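Putative cytosine/guanine deaminase (Unidentified, PDB 2PAJ) catalyses, as a zinc-dependent amidohydrolase, the hydrolytic deamination of 2-amino-4-hydroxypteridines such as isoxanthopterin to 2,4-dihydroxypteridines, releasing ammonium. Local coordinates at residues 42-47 with 208-213; 111-116 with 468-473; 121-126 with 158-163; 280-285 with 395-400. One frame throughout, in Å; residues are numbered along the deposited sequence.

The four contacts lie around a TIM barrel and the small beta domain attached to it. Interactions 2 and 3 share helix 112-127, one near its start and the other further along, with centres about 15 Å apart. Interaction 1 ties the small sheet to the barrel loop before strand 213-217 and touches interaction 3 through Arg163. Interaction 4 lies inside the barrel, about 19 Å from interaction 1 between centres, with Leu400 packed on residues 208-211. Along the chain, interaction 3 is nested within interactions 1 and 2, which cross each other, and interaction 4 is nested within interaction 2. Chain ends and barrel are thus knitted together, and interaction 4 comes nearest the zinc.

Interaction 1 (42-47 with 208-213); sequences VGDTID and SPRAMR
A surface salt bridge between Asp44 and Arg210 joins two parts of the fold: the hairpin between strands 39-42 and 45-49 of the small beta domain, and the loop that leads into barrel strand 213-217. The two side chains come from opposite directions, and Arg210 grips the acid side-on with NE and NH2, both directed at the single oxygen OD1. Arg210 NH2 lies 2.9 Å from Asp44 OD1 and approaches from above the carboxylate plane, while Arg210 NE, 3.1 Å from the same Asp44 OD1, comes in on the syn side and much closer to that plane. Both nitrogens are on the same face of the carboxylate, whose plane is turned 62° from that of the guanidinium. Arg210 NH2 also makes a weak bond of 3.2 Å to the carbonyl oxygen Asp44 O.

Asp44 CG is tucked between its own backbone N and carbonyl carbon (chi1 78°), which leaves the other carboxylate oxygen within reach of the neighbouring residue: Thr45 OG1 donates to Asp44 OD2 at 3.1 Å, a bond that would limit rotation of the acid. On the arginine, NH1 is held by the carbonyl oxygen of Gly409, so the guanidinium is fixed from two sides.

The acid is presented by a type II' turn from Val42 to Thr45, with Gly43 supplying the positive phi and Thr45 N bonding back to Val42 O at 3.3 Å. This is a two-residue beta hairpin, here docked by its turn onto the barrel of an amidohydrolase.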
loop_
_atom_site.group_PDB
_atom_site.type_symbol
_atom_site.label_atom_id
_atom_site.label_comp_id
_atom_site.label_asym_id
_atom_site.label_seq_id
_atom_site.Cartn_x
_atom_site.Cartn_y
_atom_site.Cartn_z
ATOM N N VAL A 42 -20.261 3.884 -13.621
ATOM C CA VAL A 42 -20.384 3.375 -14.984
ATOM C C VAL A 42 -19.000 2.904 -15.411
ATOM O O VAL A 42 -18.080 3.700 -15.596
ATOM C CB VAL A 42 -20.925 4.438 -15.978
ATOM C CG1 VAL A 42 -20.072 5.703 -15.920
ATOM C CG2 VAL A 42 -20.944 3.850 -17.386
ATOM N N GLY A 43 -18.859 1.592 -15.539
ATOM C CA GLY A 43 -17.576 1.045 -15.912
ATOM C C GLY A 43 -16.641 1.081 -14.723
ATOM O O GLY A 43 -16.933 0.522 -13.661
ATOM N N ASP A 44 -15.518 1.761 -14.899
ATOM C CA ASP A 44 -14.512 1.865 -13.858
ATOM C C ASP A 44 -14.504 3.267 -13.263
ATOM O O ASP A 44 -13.585 3.628 -12.533
ATOM C CB ASP A 44 -13.126 1.583 -14.448
ATOM C CG ASP A 44 -12.563 2.790 -15.216
ATOM O OD1 ASP A 44 -11.408 3.193 -14.935
ATOM O OD2 ASP A 44 -13.279 3.340 -16.090
ATOM N N THR A 45 -15.518 4.061 -13.569
ATOM C CA THR A 45 -15.531 5.424 -13.071
ATOM C C THR A 45 -16.748 5.826 -12.257
ATOM O O THR A 45 -17.838 5.287 -12.429
ATOM C CB THR A 45 -15.362 6.414 -14.239
ATOM O OG1 THR A 45 -14.184 6.065 -14.970
ATOM C CG2 THR A 45 -15.220 7.843 -13.736
ATOM N N ILE A 46 -16.529 6.777 -11.355
ATOM C CA ILE A 46 -17.581 7.309 -10.514
ATOM C C ILE A 46 -18.274 8.312 -11.387
ATOM O O ILE A 46 -17.688 9.317 -11.786
ATOM C CB ILE A 46 -17.023 8.025 -9.289
ATOM C CG1 ILE A 46 -16.301 7.016 -8.391
ATOM C CG2 ILE A 46 -18.157 8.721 -8.546
ATOM C CD1 ILE A 46 -15.574 7.638 -7.225
ATOM N N ASP A 47 -19.536 8.029 -11.673
ATOM C CA ASP A 47 -20.338 8.861 -12.552
ATOM C C ASP A 47 -21.071 10.023 -11.879
ATOM O O ASP A 47 -21.216 11.092 -12.467
ATOM C CB ASP A 47 -21.337 7.970 -13.281
ATOM C CG ASP A 47 -21.693 8.503 -14.635
ATOM O OD1 ASP A 47 -20.762 8.645 -15.465
ATOM O OD2 ASP A 47 -22.895 8.787 -14.866
ATOM N N SER A 208 -0.881 5.222 -17.160
ATOM C CA SER A 208 -2.090 6.003 -16.894
ATOM C C SER A 208 -2.233 6.245 -15.405
ATOM O O SER A 208 -1.688 5.501 -14.587
ATOM C CB SER A 208 -3.350 5.307 -17.422
ATOM O OG SER A 208 -3.751 4.237 -16.597
ATOM N N PRO A 209 -2.957 7.306 -15.029
ATOM C CA PRO A 209 -3.127 7.585 -13.601
ATOM C C PRO A 209 -4.157 6.667 -12.923
ATOM O O PRO A 209 -4.606 6.926 -11.813
ATOM C CB PRO A 209 -3.513 9.062 -13.588
ATOM C CG PRO A 209 -4.277 9.202 -14.861
ATOM C CD PRO A 209 -3.494 8.398 -15.856
ATOM N N ARG A 210 -4.528 5.595 -13.609
ATOM C CA ARG A 210 -5.464 4.626 -13.063
ATOM C C ARG A 210 -5.059 3.249 -13.570
ATOM O O ARG A 210 -5.888 2.400 -13.902
ATOM C CB ARG A 210 -6.908 4.972 -13.454
ATOM C CG ARG A 210 -7.164 5.146 -14.932
ATOM C CD ARG A 210 -8.296 6.125 -15.123
ATOM N NE ARG A 210 -9.569 5.620 -14.621
ATOM C CZ ARG A 210 -10.559 6.397 -14.175
ATOM N NH1 ARG A 210 -10.419 7.721 -14.149
ATOM N NH2 ARG A 210 -11.709 5.849 -13.789
ATOM N N ALA A 211 -3.751 3.047 -13.621
ATOM C CA ALA A 211 -3.179 1.793 -14.061
ATOM C C ALA A 211 -3.476 0.692 -13.033
ATOM O O ALA A 211 -3.546 0.955 -11.839
ATOM C CB ALA A 211 -1.674 1.965 -14.245
ATOM N N MET A 212 -3.671 -0.535 -13.503
ATOM C CA MET A 212 -3.922 -1.659 -12.615
ATOM C C MET A 212 -2.599 -2.333 -12.296
ATOM O O MET A 212 -2.535 -3.248 -11.474
ATOM C CB MET A 212 -4.879 -2.662 -13.259
ATOM C CG MET A 212 -6.314 -2.173 -13.361
ATOM S SD MET A 212 -7.042 -1.678 -11.779
ATOM C CE MET A 212 -7.216 -3.262 -10.969
ATOM N N ARG A 213 -1.544 -1.869 -12.963
ATOM C CA ARG A 213 -0.196 -2.386 -12.768
ATOM C C ARG A 213 0.848 -1.290 -12.855
ATOM O O ARG A 213 0.783 -0.422 -13.713
ATOM C CB ARG A 213 0.109 -3.475 -13.784
ATOM C CG ARG A 213 -0.452 -4.788 -13.371
ATOM C CD ARG A 213 -0.424 -5.794 -14.475
ATOM N NE ARG A 213 -0.829 -7.092 -13.954
ATOM C CZ ARG A 213 -0.828 -8.217 -14.654
ATOM N NH1 ARG A 213 -0.452 -8.203 -15.929
ATOM N NH2 ARG A 213 -1.168 -9.360 -14.065
#

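Interaction 2 (111-116 with 468-473); sequences DERRFR and GGEARR
An interhelical salt bridge, Arg113 to Glu470, links the first turn of barrel helix 112-127 to the C-terminal helix 464-483 at the protein surface. It is a slender contact, made by one nitrogen of the arginine and the carboxylate. Arg113 NH2 lies 3.3 Å from Glu470 OE2, and the bond is weak, with an N-H...O angle of 142°. Glu470 OE1 lies 3.4 Å from Arg113 NH2, but the weak bond is to OE2 alone. Glu470 OE2 sits at the edge of the guanidinium, near its plane, and the two flat groups are turned 35° apart.

The side chains cross at about a right angle. Arg113 leaves its helix with CG opposite the backbone N and then bends at its second torsion (chi2 82°), which swings the guanidinium across to the neighbouring helix; Glu470 reaches back with an extended chain. Beside the bridge the helices also touch through Glu470 on Leu117 and Ala471 on Ile121, while Arg114 adds salt bridges to Glu477 and Glu481 further along the C-terminal helix.

The helix that carries Arg113 starts right after its N-cap residue, Asp111. There the side chain turns back on the first turn, and Asp111 OD1 accepts from the backbone Arg114 N at 2.8 Å.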
loop_
_atom_site.group_PDB
_atom_site.type_symbol
_atom_site.label_atom_id
_atom_site.label_comp_id
_atom_site.label_asym_id
_atom_site.label_seq_id
_atom_site.Cartn_x
_atom_site.Cartn_y
_atom_site.Cartn_z
ATOM N N ASP A 111 10.352 -20.471 -1.559
ATOM C CA ASP A 111 10.377 -21.082 -2.883
ATOM C C ASP A 111 9.140 -20.670 -3.682
ATOM O O ASP A 111 8.509 -19.656 -3.396
ATOM C CB ASP A 111 10.427 -22.609 -2.742
ATOM C CG ASP A 111 9.064 -23.219 -2.417
ATOM O OD1 ASP A 111 8.301 -22.597 -1.653
ATOM O OD2 ASP A 111 8.752 -24.329 -2.915
ATOM N N GLU A 112 8.809 -21.461 -4.691
ATOM C CA GLU A 112 7.645 -21.211 -5.538
ATOM C C GLU A 112 6.381 -21.128 -4.686
ATOM O O GLU A 112 5.837 -20.054 -4.426
ATOM C CB GLU A 112 7.508 -22.366 -6.542
ATOM C CG GLU A 112 6.235 -22.366 -7.372
ATOM C CD GLU A 112 6.120 -21.125 -8.231
ATOM O OE1 GLU A 112 7.168 -20.490 -8.489
ATOM O OE2 GLU A 112 4.989 -20.792 -8.659
ATOM N N ARG A 113 5.937 -22.307 -4.269
ATOM C CA ARG A 113 4.753 -22.502 -3.455
ATOM C C ARG A 113 4.652 -21.506 -2.309
ATOM O O ARG A 113 3.652 -20.796 -2.168
ATOM C CB ARG A 113 4.769 -23.932 -2.903
ATOM C CG ARG A 113 3.680 -24.232 -1.901
ATOM C CD ARG A 113 2.359 -24.566 -2.602
ATOM N NE ARG A 113 1.196 -24.175 -1.796
ATOM C CZ ARG A 113 0.637 -22.963 -1.805
ATOM N NH1 ARG A 113 1.119 -21.997 -2.590
ATOM N NH2 ARG A 113 -0.399 -22.713 -1.009
ATOM N N ARG A 114 5.699 -21.464 -1.493
ATOM C CA ARG A 114 5.741 -20.588 -0.340
ATOM C C ARG A 114 5.602 -19.106 -0.620
ATOM O O ARG A 114 4.737 -18.449 -0.036
ATOM C CB ARG A 114 7.010 -20.870 0.469
ATOM C CG ARG A 114 6.941 -22.221 1.166
ATOM C CD ARG A 114 8.220 -22.589 1.887
ATOM N NE ARG A 114 8.088 -23.870 2.578
ATOM C CZ ARG A 114 9.094 -24.525 3.148
ATOM N NH1 ARG A 114 10.322 -24.026 3.116
ATOM N NH2 ARG A 114 8.867 -25.679 3.758
ATOM N N PHE A 115 6.433 -18.573 -1.507
ATOM C CA PHE A 115 6.366 -17.152 -1.824
ATOM C C PHE A 115 4.940 -16.799 -2.214
ATOM O O PHE A 115 4.388 -15.788 -1.785
ATOM C CB PHE A 115 7.289 -16.814 -2.992
ATOM C CG PHE A 115 7.398 -15.337 -3.269
ATOM C CD1 PHE A 115 8.203 -14.527 -2.478
ATOM C CD2 PHE A 115 6.687 -14.754 -4.302
ATOM C CE1 PHE A 115 8.299 -13.174 -2.702
ATOM C CE2 PHE A 115 6.772 -13.392 -4.541
ATOM C CZ PHE A 115 7.582 -12.597 -3.739
ATOM N N ARG A 116 4.347 -17.658 -3.027
ATOM C CA ARG A 116 2.984 -17.469 -3.510
ATOM C C ARG A 116 1.943 -17.427 -2.385
ATOM O O ARG A 116 0.983 -16.655 -2.441
ATOM C CB ARG A 116 2.660 -18.600 -4.482
ATOM C CG ARG A 116 1.397 -18.415 -5.266
ATOM C CD ARG A 116 1.641 -18.921 -6.658
ATOM N NE ARG A 116 1.115 -18.004 -7.655
ATOM C CZ ARG A 116 1.571 -17.926 -8.899
ATOM N NH1 ARG A 116 2.570 -18.717 -9.292
ATOM N NH2 ARG A 116 1.026 -17.064 -9.750
ATOM N N GLY A 468 -6.258 -21.290 5.973
ATOM C CA GLY A 468 -5.765 -21.391 7.331
ATOM C C GLY A 468 -4.905 -22.620 7.509
ATOM O O GLY A 468 -3.779 -22.536 8.006
ATOM N N GLY A 469 -5.442 -23.763 7.091
ATOM C CA GLY A 469 -4.719 -25.013 7.206
ATOM C C GLY A 469 -3.405 -25.029 6.447
ATOM O O GLY A 469 -2.422 -25.613 6.911
ATOM N N GLU A 470 -3.379 -24.396 5.280
ATOM C CA GLU A 470 -2.166 -24.340 4.477
ATOM C C GLU A 470 -1.037 -23.627 5.192
ATOM O O GLU A 470 0.082 -24.140 5.272
ATOM C CB GLU A 470 -2.428 -23.616 3.172
ATOM C CG GLU A 470 -3.379 -24.331 2.276
ATOM C CD GLU A 470 -3.187 -23.919 0.846
ATOM O OE1 GLU A 470 -3.455 -22.733 0.531
ATOM O OE2 GLU A 470 -2.752 -24.779 0.045
ATOM N N ALA A 471 -1.338 -22.425 5.688
ATOM C CA ALA A 471 -0.357 -21.608 6.403
ATOM C C ALA A 471 0.162 -22.327 7.662
ATOM O O ALA A 471 1.374 -22.357 7.941
ATOM C CB ALA A 471 -0.979 -20.257 6.769
ATOM N N ARG A 472 -0.763 -22.926 8.403
ATOM C CA ARG A 472 -0.412 -23.636 9.620
ATOM C C ARG A 472 0.599 -24.748 9.313
ATOM O O ARG A 472 1.508 -25.004 10.106
ATOM C CB ARG A 472 -1.682 -24.209 10.252
ATOM C CG ARG A 472 -1.787 -24.010 11.749
ATOM C CD ARG A 472 -3.108 -24.533 12.270
ATOM N NE ARG A 472 -4.238 -23.719 11.833
ATOM C CZ ARG A 472 -5.247 -24.174 11.094
ATOM N NH1 ARG A 472 -5.262 -25.443 10.701
ATOM N NH2 ARG A 472 -6.249 -23.365 10.761
ATOM N N ARG A 473 0.439 -25.392 8.156
ATOM C CA ARG A 473 1.323 -26.474 7.725
ATOM C C ARG A 473 2.702 -25.969 7.316
ATOM O O ARG A 473 3.740 -26.490 7.751
ATOM C CB ARG A 473 0.722 -27.211 6.528
ATOM C CG ARG A 473 -0.454 -28.117 6.826
ATOM C CD ARG A 473 -0.798 -28.923 5.574
ATOM N NE ARG A 473 -2.055 -29.663 5.695
ATOM C CZ ARG A 473 -2.508 -30.536 4.790
ATOM N NH1 ARG A 473 -1.807 -30.783 3.677
ATOM N NH2 ARG A 473 -3.658 -31.180 5.007
#

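Interaction 3 (121-126 with 158-163); sequences IGLIEL and EKLGLR
Leu160 pushes one methyl of its forked end into the side of helix 112-127, between Leu123 and the tip of Ile124, where two successive outer helices of the TIM barrel meet. The bump is CD1; the hollow has Leu123 for one wall and Ile124 CD1 for the other. Leu160 CD1 is the shared point, resting 3.7 Å from Leu123 CB and 3.6 Å from Ile124 CD1. The second methyl, CD2, stays outside the hollow and lies against Ile124 CD1 only.

Ile124 meets Leu160 at about a right angle. Its CG1 branch lies beside the backbone N, and a further turn (chi2 -64°) carries CD1 across to the leucine fork, where it touches both methyls. Leu162 CD1 lies beside Leu160 CD1 against the same side of Leu123, the side chains of Leu162 and Leu123 sliding past each other in opposite directions.

Helix 149-159 ends in a Schellman motif: Gly161, with positive phi, turns the chain, and Leu160 and Leu162 on either side of it both point toward helix 112-127. Leu467 of helix 464-483 touches Ile124 as well. Leu123 CG touches two neighbouring methyls on one side, 3.9 Å from Leu160 CD1 and 4.0 Å from Leu162 CD1.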
loop_
_atom_site.group_PDB
_atom_site.type_symbol
_atom_site.label_atom_id
_atom_site.label_comp_id
_atom_site.label_asym_id
_atom_site.label_seq_id
_atom_site.Cartn_x
_atom_site.Cartn_y
_atom_site.Cartn_z
ATOM N N ILE A 121 -1.798 -14.603 1.293
ATOM C CA ILE A 121 -2.223 -14.283 2.649
ATOM C C ILE A 121 -2.268 -12.775 2.920
ATOM O O ILE A 121 -3.323 -12.221 3.207
ATOM C CB ILE A 121 -1.293 -14.929 3.688
ATOM C CG1 ILE A 121 -1.507 -16.446 3.704
ATOM C CG2 ILE A 121 -1.571 -14.339 5.051
ATOM C CD1 ILE A 121 -0.403 -17.244 4.423
ATOM N N GLY A 122 -1.121 -12.114 2.831
ATOM C CA GLY A 122 -1.076 -10.683 3.096
ATOM C C GLY A 122 -1.969 -9.853 2.200
ATOM O O GLY A 122 -2.473 -8.805 2.598
ATOM N N LEU A 123 -2.143 -10.322 0.973
ATOM C CA LEU A 123 -2.966 -9.630 -0.009
ATOM C C LEU A 123 -4.434 -9.782 0.407
ATOM O O LEU A 123 -5.202 -8.823 0.371
ATOM C CB LEU A 123 -2.728 -10.253 -1.388
ATOM C CG LEU A 123 -2.429 -9.390 -2.614
ATOM C CD1 LEU A 123 -1.382 -8.335 -2.293
ATOM C CD2 LEU A 123 -1.964 -10.307 -3.739
ATOM N N ILE A 124 -4.807 -10.992 0.816
ATOM C CA ILE A 124 -6.168 -11.265 1.243
ATOM C C ILE A 124 -6.546 -10.456 2.485
ATOM O O ILE A 124 -7.629 -9.871 2.544
ATOM C CB ILE A 124 -6.376 -12.756 1.600
ATOM C CG1 ILE A 124 -6.123 -13.661 0.390
ATOM C CG2 ILE A 124 -7.785 -12.956 2.086
ATOM C CD1 ILE A 124 -7.086 -13.460 -0.751
ATOM N N GLU A 125 -5.676 -10.428 3.488
ATOM C CA GLU A 125 -6.027 -9.699 4.688
ATOM C C GLU A 125 -6.038 -8.208 4.441
ATOM O O GLU A 125 -6.668 -7.446 5.172
ATOM C CB GLU A 125 -5.124 -10.082 5.872
ATOM C CG GLU A 125 -3.634 -10.097 5.653
ATOM C CD GLU A 125 -2.869 -10.569 6.909
ATOM O OE1 GLU A 125 -3.097 -9.975 7.987
ATOM O OE2 GLU A 125 -2.034 -11.516 6.830
ATOM N N LEU A 126 -5.387 -7.801 3.366
ATOM C CA LEU A 126 -5.333 -6.391 3.003
ATOM C C LEU A 126 -6.614 -6.008 2.272
ATOM O O LEU A 126 -7.118 -4.902 2.425
ATOM C CB LEU A 126 -4.116 -6.152 2.113
ATOM C CG LEU A 126 -3.333 -4.851 2.170
ATOM C CD1 LEU A 126 -3.291 -4.285 3.565
ATOM C CD2 LEU A 126 -1.940 -5.146 1.673
ATOM N N GLU A 158 -3.944 -9.728 -9.221
ATOM C CA GLU A 158 -5.006 -9.737 -10.201
ATOM C C GLU A 158 -6.056 -10.820 -9.976
ATOM O O GLU A 158 -7.210 -10.654 -10.361
ATOM C CB GLU A 158 -4.402 -9.877 -11.579
ATOM C CG GLU A 158 -5.434 -9.995 -12.648
ATOM C CD GLU A 158 -4.902 -10.750 -13.830
ATOM O OE1 GLU A 158 -4.337 -10.102 -14.748
ATOM O OE2 GLU A 158 -5.036 -12.001 -13.811
ATOM N N LYS A 159 -5.665 -11.935 -9.373
ATOM C CA LYS A 159 -6.637 -12.983 -9.105
ATOM C C LYS A 159 -7.662 -12.406 -8.145
ATOM O O LYS A 159 -8.833 -12.782 -8.166
ATOM C CB LYS A 159 -5.957 -14.221 -8.500
ATOM C CG LYS A 159 -5.192 -15.029 -9.542
ATOM C CD LYS A 159 -4.193 -16.013 -8.951
ATOM C CE LYS A 159 -4.883 -17.191 -8.303
ATOM N NZ LYS A 159 -3.935 -18.343 -8.151
ATOM N N LEU A 160 -7.211 -11.461 -7.326
ATOM C CA LEU A 160 -8.057 -10.811 -6.340
ATOM C C LEU A 160 -8.717 -9.551 -6.876
ATOM O O LEU A 160 -9.602 -8.992 -6.230
ATOM C CB LEU A 160 -7.238 -10.481 -5.097
ATOM C CG LEU A 160 -6.646 -11.690 -4.371
ATOM C CD1 LEU A 160 -5.788 -11.226 -3.204
ATOM C CD2 LEU A 160 -7.759 -12.585 -3.874
ATOM N N GLY A 161 -8.276 -9.114 -8.054
ATOM C CA GLY A 161 -8.836 -7.934 -8.694
ATOM C C GLY A 161 -8.303 -6.609 -8.192
ATOM O O GLY A 161 -8.904 -5.564 -8.440
ATOM N N LEU A 162 -7.163 -6.654 -7.509
ATOM C CA LEU A 162 -6.540 -5.467 -6.923
ATOM C C LEU A 162 -5.494 -4.795 -7.808
ATOM O O LEU A 162 -4.850 -5.442 -8.626
ATOM C CB LEU A 162 -5.859 -5.841 -5.598
ATOM C CG LEU A 162 -6.530 -6.835 -4.650
ATOM C CD1 LEU A 162 -5.613 -7.116 -3.481
ATOM C CD2 LEU A 162 -7.864 -6.283 -4.175
ATOM N N ARG A 163 -5.324 -3.487 -7.635
ATOM C CA ARG A 163 -4.304 -2.760 -8.382
ATOM C C ARG A 163 -3.035 -3.078 -7.621
ATOM O O ARG A 163 -3.026 -3.013 -6.394
ATOM C CB ARG A 163 -4.498 -1.249 -8.312
ATOM C CG ARG A 163 -5.794 -0.685 -8.835
ATOM C CD ARG A 163 -5.775 0.819 -8.591
ATOM N NE ARG A 163 -7.026 1.455 -8.953
ATOM C CZ ARG A 163 -7.406 1.658 -10.204
ATOM N NH1 ARG A 163 -6.613 1.273 -11.194
ATOM N NH2 ARG A 163 -8.578 2.226 -10.463
#

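Interaction 4 (280-285 with 395-400); sequences DVWYAH and ARVMGL
Trp282, on barrel strand 281-284, faces Val397 in the last turn of helix 383-398, and their CA atoms, 7.0 Å apart, are the nearest pair of CA atoms across the two segments. The strand is extended and hydrogen-bonded to its barrel neighbours; the helix meets it through side chains. At Gly399 the chain turns out of the helix with positive phi, and Leu400 N bonds back to Ala395 O at 2.9 Å.

The indole is the platform of the contact. Val397 CG1, anti to the backbone N of its residue (chi1 162°), is set over one face of the ring system, 3.7 Å from the centroid of the five-membered ring of Trp282, a CH-pi contact. Met398 takes the other end of the same face: its CG lies 4.2 Å from the centroid of the six-membered ring of Trp282, again above the face. The second torsion of Met398 (chi2 -146°) then places the sulfur, and Met398 SD meets that ring obliquely, 48° off the normal, in a Met-aromatic contact. The sulfur is nearest the far side of the benzo ring, 3.7 Å from Trp282 CZ2.

The indole's orientation is fixed further by a hydrogen bond from its NE1 to the carbonyl oxygen of Thr75 and by stacking with His246. Met398 also touches Ala135 and Val165 of other barrel strands. Just beyond the strand, His285 binds the zinc ion with His76, His78, His248 and Asp336. The arrangement is that of the interior of an amidohydrolase TIM barrel, where an inward-facing strand residue packs on a helix end near the metal site.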
loop_
_atom_site.group_PDB
_atom_site.type_symbol
_atom_site.label_atom_id
_atom_site.label_comp_id
_atom_site.label_asym_id
_atom_site.label_seq_id
_atom_site.Cartn_x
_atom_site.Cartn_y
_atom_site.Cartn_z
ATOM N N ASP A 280 9.197 12.645 -7.392
ATOM C CA ASP A 280 9.460 11.407 -8.113
ATOM C C ASP A 280 9.636 10.244 -7.128
ATOM O O ASP A 280 9.229 9.114 -7.387
ATOM C CB ASP A 280 10.785 11.605 -8.861
ATOM C CG ASP A 280 10.718 11.214 -10.308
ATOM O OD1 ASP A 280 10.453 10.036 -10.602
ATOM O OD2 ASP A 280 10.942 12.092 -11.164
ATOM N N VAL A 281 10.266 10.567 -5.999
ATOM C CA VAL A 281 10.624 9.626 -4.940
ATOM C C VAL A 281 9.811 9.713 -3.633
ATOM O O VAL A 281 9.208 10.735 -3.338
ATOM C CB VAL A 281 12.110 9.853 -4.567
ATOM C CG1 VAL A 281 12.683 8.641 -3.858
ATOM C CG2 VAL A 281 12.895 10.218 -5.803
ATOM N N TRP A 282 9.818 8.629 -2.859
ATOM C CA TRP A 282 9.156 8.592 -1.557
ATOM C C TRP A 282 9.837 7.530 -0.672
ATOM O O TRP A 282 10.228 6.464 -1.142
ATOM C CB TRP A 282 7.633 8.369 -1.714
ATOM C CG TRP A 282 7.122 6.983 -1.619
ATOM C CD1 TRP A 282 6.754 6.311 -0.491
ATOM C CD2 TRP A 282 6.845 6.112 -2.713
ATOM N NE1 TRP A 282 6.255 5.076 -0.816
ATOM C CE2 TRP A 282 6.300 4.924 -2.175
ATOM C CE3 TRP A 282 7.000 6.218 -4.100
ATOM C CZ2 TRP A 282 5.914 3.844 -2.978
ATOM C CZ3 TRP A 282 6.618 5.155 -4.892
ATOM C CH2 TRP A 282 6.080 3.977 -4.328
ATOM N N TYR A 283 10.008 7.845 0.610
ATOM C CA TYR A 283 10.673 6.930 1.536
ATOM C C TYR A 283 9.844 6.329 2.647
ATOM O O TYR A 283 8.886 6.926 3.133
ATOM C CB TYR A 283 11.863 7.602 2.206
ATOM C CG TYR A 283 12.974 7.981 1.267
ATOM C CD1 TYR A 283 13.023 9.254 0.706
ATOM C CD2 TYR A 283 13.984 7.067 0.940
ATOM C CE1 TYR A 283 14.034 9.609 -0.143
ATOM C CE2 TYR A 283 15.004 7.415 0.089
ATOM C CZ TYR A 283 15.024 8.689 -0.447
ATOM O OH TYR A 283 16.040 9.070 -1.284
ATOM N N ALA A 284 10.265 5.137 3.052
ATOM C CA ALA A 284 9.650 4.402 4.143
ATOM C C ALA A 284 10.631 4.418 5.316
ATOM O O ALA A 284 11.821 4.674 5.148
ATOM C CB ALA A 284 9.369 2.967 3.728
ATOM N N HIS A 285 10.109 4.142 6.504
ATOM C CA HIS A 285 10.898 4.085 7.729
ATOM C C HIS A 285 11.826 5.267 7.946
ATOM O O HIS A 285 12.985 5.093 8.299
ATOM C CB HIS A 285 11.701 2.774 7.768
ATOM C CG HIS A 285 10.840 1.544 7.745
ATOM N ND1 HIS A 285 9.504 1.579 7.389
ATOM C CD2 HIS A 285 11.127 0.243 7.996
ATOM C CE1 HIS A 285 9.007 0.355 7.421
ATOM N NE2 HIS A 285 9.971 -0.475 7.784
ATOM N N ALA A 395 -2.053 7.789 -3.146
ATOM C CA ALA A 395 -2.228 7.717 -4.587
ATOM C C ALA A 395 -1.346 8.712 -5.313
ATOM O O ALA A 395 -0.663 8.358 -6.262
ATOM C CB ALA A 395 -3.687 7.957 -4.943
ATOM N N ARG A 396 -1.353 9.960 -4.865
ATOM C CA ARG A 396 -0.545 10.983 -5.514
ATOM C C ARG A 396 0.951 10.778 -5.291
ATOM O O ARG A 396 1.774 11.273 -6.060
ATOM C CB ARG A 396 -0.987 12.393 -5.075
ATOM C CG ARG A 396 -2.237 12.892 -5.853
ATOM C CD ARG A 396 -2.445 14.424 -5.785
ATOM N NE ARG A 396 -2.825 14.905 -4.443
ATOM C CZ ARG A 396 -4.079 15.025 -3.983
ATOM N NH1 ARG A 396 -5.132 14.709 -4.741
ATOM N NH2 ARG A 396 -4.287 15.465 -2.749
ATOM N N VAL A 397 1.300 10.032 -4.250
ATOM C CA VAL A 397 2.696 9.741 -3.954
ATOM C C VAL A 397 3.197 8.674 -4.931
ATOM O O VAL A 397 4.351 8.693 -5.366
ATOM C CB VAL A 397 2.856 9.261 -2.492
ATOM C CG1 VAL A 397 4.177 8.552 -2.306
ATOM C CG2 VAL A 397 2.756 10.464 -1.545
ATOM N N MET A 398 2.312 7.759 -5.297
ATOM C CA MET A 398 2.677 6.708 -6.226
ATOM C C MET A 398 2.345 7.094 -7.680
ATOM O O MET A 398 2.585 6.328 -8.616
ATOM C CB MET A 398 1.998 5.389 -5.826
ATOM C CG MET A 398 2.345 4.930 -4.412
ATOM S SD MET A 398 2.465 3.147 -4.156
ATOM C CE MET A 398 0.787 2.691 -4.174
ATOM N N GLY A 399 1.796 8.286 -7.869
ATOM C CA GLY A 399 1.492 8.735 -9.217
ATOM C C GLY A 399 0.176 8.290 -9.825
ATOM O O GLY A 399 -0.091 8.559 -11.001
ATOM N N LEU A 400 -0.640 7.600 -9.037
ATOM C CA LEU A 400 -1.951 7.157 -9.497
ATOM C C LEU A 400 -2.978 8.244 -9.161
ATOM O O LEU A 400 -3.821 8.068 -8.283
ATOM C CB LEU A 400 -2.317 5.847 -8.813
ATOM C CG LEU A 400 -1.505 4.626 -9.247
ATOM C CD1 LEU A 400 -1.944 3.430 -8.428
ATOM C CD2 LEU A 400 -1.707 4.363 -10.737
#